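Carbamate kinase (Aeropyrum pernix, PDB 2E9Y) probably acts as a carbamate kinase, transferring a phosphoryl group between ATP and carbamate. Local coordinates at residues H95-E100 with V108-V113. Numbering follows the deposited sequence.
Sequences HSLEEE and VLVPVV
Glu98, near the C-terminal end of helix 78-103, lies beside Leu109 with their CA atoms 6.2 Å apart, where the chain returns as an extended segment leading into strand 112-119. A water bridges the backbones, 2.8 Å from Glu98 O and 3.1 Å from Val108 N. With CG anti to the carbonyl carbon (chi1 -81°) and the chain extended beyond it, the buried Glu98 side chain reaches across to the returning backbone. There OE2 accepts a nearly straight hydrogen bond from Val110 N (2.7 Å, 170°), on its anti side and 20° out of the carboxylate plane. The turn after helix 78-103 thus brings the chain back into the central, mainly parallel sheet of the amino acid kinase fold, and Val110 and Leu97 both pack on strand 188-191, a parallel neighbour of 112-119. Leu97 crosses Val110 at about a right angle, Leu97 CD2 meeting Val110 CG2 at 4.0 Å, while Leu109 CD2 lies 3.6 Å from Glu98 OE1. OE2 also takes a salt bridge from Lys94, whereas OE1 forms one with Arg116 of the second subunit. A leucine in place of Glu98 would probably leave Val110 N without its acceptor and deprive both basic side chains of a carboxylate partner.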
loop_
_atom_site.group_PDB
_atom_site.type_symbol
_atom_site.label_atom_id
_atom_site.label_comp_id
_atom_site.label_asym_id
_atom_site.label_seq_id
_atom_site.Cartn_x
_atom_site.Cartn_y
_atom_site.Cartn_z
ATOM N N HIS A 95 -3.583 10.131 -6.800
ATOM C CA HIS A 95 -4.844 10.465 -7.453
ATOM C C HIS A 95 -4.985 11.971 -7.704
ATOM O O HIS A 95 -5.396 12.398 -8.784
ATOM C CB HIS A 95 -6.015 9.977 -6.597
ATOM C CG HIS A 95 -7.286 9.778 -7.364
ATOM N ND1 HIS A 95 -7.515 8.666 -8.147
ATOM C CD2 HIS A 95 -8.387 10.556 -7.484
ATOM C CE1 HIS A 95 -8.703 8.767 -8.716
ATOM N NE2 HIS A 95 -9.253 9.906 -8.330
ATOM N N SER A 96 -4.637 12.767 -6.701
ATOM C CA SER A 96 -4.739 14.221 -6.803
ATOM C C SER A 96 -3.758 14.821 -7.814
ATOM O O SER A 96 -4.122 15.701 -8.599
ATOM C CB SER A 96 -4.513 14.852 -5.428
ATOM O OG SER A 96 -4.691 16.257 -5.478
ATOM N N LEU A 97 -2.517 14.348 -7.794
ATOM C CA LEU A 97 -1.506 14.856 -8.715
ATOM C C LEU A 97 -1.859 14.512 -10.160
ATOM O O LEU A 97 -1.757 15.358 -11.051
ATOM C CB LEU A 97 -0.132 14.292 -8.357
ATOM C CG LEU A 97 1.042 14.788 -9.204
ATOM C CD1 LEU A 97 1.011 16.312 -9.308
ATOM C CD2 LEU A 97 2.342 14.318 -8.577
ATOM N N GLU A 98 -2.278 13.271 -10.389
ATOM C CA GLU A 98 -2.666 12.843 -11.728
ATOM C C GLU A 98 -3.818 13.705 -12.245
ATOM O O GLU A 98 -3.834 14.104 -13.409
ATOM C CB GLU A 98 -3.090 11.371 -11.716
ATOM C CG GLU A 98 -1.932 10.385 -11.760
ATOM C CD GLU A 98 -2.390 8.939 -11.659
ATOM O OE1 GLU A 98 -3.594 8.676 -11.867
ATOM O OE2 GLU A 98 -1.542 8.062 -11.384
ATOM N N GLU A 99 -4.779 13.996 -11.375
ATOM C CA GLU A 99 -5.927 14.810 -11.763
ATOM C C GLU A 99 -5.492 16.225 -12.137
ATOM O O GLU A 99 -5.979 16.798 -13.118
ATOM C CB GLU A 99 -6.936 14.871 -10.620
ATOM C CG GLU A 99 -8.195 15.656 -10.934
ATOM C CD GLU A 99 -9.168 15.657 -9.773
ATOM O OE1 GLU A 99 -9.533 14.557 -9.303
ATOM O OE2 GLU A 99 -9.566 16.755 -9.329
ATOM N N GLU A 100 -4.573 16.785 -11.356
ATOM C CA GLU A 100 -4.081 18.134 -11.608
ATOM C C GLU A 100 -3.315 18.211 -12.922
ATOM O O GLU A 100 -3.556 19.104 -13.734
ATOM C CB GLU A 100 -3.184 18.598 -10.458
ATOM C CG GLU A 100 -2.663 20.024 -10.604
ATOM C CD GLU A 100 -3.775 21.037 -10.813
ATOM O OE1 GLU A 100 -4.773 20.988 -10.064
ATOM O OE2 GLU A 100 -3.647 21.888 -11.719
ATOM N N VAL A 108 -0.288 11.624 -17.300
ATOM C CA VAL A 108 0.743 10.746 -16.763
ATOM C C VAL A 108 0.244 10.022 -15.519
ATOM O O VAL A 108 -0.596 10.538 -14.781
ATOM C CB VAL A 108 2.013 11.534 -16.384
ATOM C CG1 VAL A 108 2.587 12.224 -17.609
ATOM C CG2 VAL A 108 1.689 12.549 -15.305
ATOM N N LEU A 109 0.757 8.818 -15.297
ATOM C CA LEU A 109 0.371 8.043 -14.129
ATOM C C LEU A 109 1.480 8.183 -13.096
ATOM O O LEU A 109 2.661 8.174 -13.436
ATOM C CB LEU A 109 0.156 6.568 -14.505
ATOM C CG LEU A 109 -1.089 6.258 -15.352
ATOM C CD1 LEU A 109 -1.122 4.777 -15.717
ATOM C CD2 LEU A 109 -2.345 6.630 -14.577
ATOM N N VAL A 110 1.089 8.330 -11.839
ATOM C CA VAL A 110 2.033 8.485 -10.742
ATOM C C VAL A 110 2.105 7.205 -9.919
ATOM O O VAL A 110 1.146 6.842 -9.239
ATOM C CB VAL A 110 1.602 9.636 -9.811
ATOM C CG1 VAL A 110 2.522 9.706 -8.596
ATOM C CG2 VAL A 110 1.620 10.944 -10.574
ATOM N N PRO A 111 3.241 6.500 -9.972
ATOM C CA PRO A 111 3.346 5.265 -9.190
ATOM C C PRO A 111 3.613 5.534 -7.715
ATOM O O PRO A 111 4.172 6.573 -7.359
ATOM C CB PRO A 111 4.519 4.549 -9.844
ATOM C CG PRO A 111 5.426 5.709 -10.210
ATOM C CD PRO A 111 4.442 6.704 -10.804
ATOM N N VAL A 112 3.193 4.596 -6.870
ATOM C CA VAL A 112 3.430 4.668 -5.430
ATOM C C VAL A 112 4.279 3.430 -5.151
ATOM O O VAL A 112 3.827 2.299 -5.347
ATOM C CB VAL A 112 2.115 4.596 -4.614
ATOM C CG1 VAL A 112 2.425 4.508 -3.128
ATOM C CG2 VAL A 112 1.265 5.827 -4.884
ATOM N N VAL A 113 5.516 3.632 -4.717
ATOM C CA VAL A 113 6.392 2.496 -4.466
ATOM C C VAL A 113 6.399 2.081 -3.001
ATOM O O VAL A 113 6.756 2.874 -2.129
ATOM C CB VAL A 113 7.847 2.802 -4.893
ATOM C CG1 VAL A 113 8.706 1.545 -4.758
ATOM C CG2 VAL A 113 7.876 3.317 -6.329
HETATM O O HOH W 1 -2.324 12.926 -15.422
#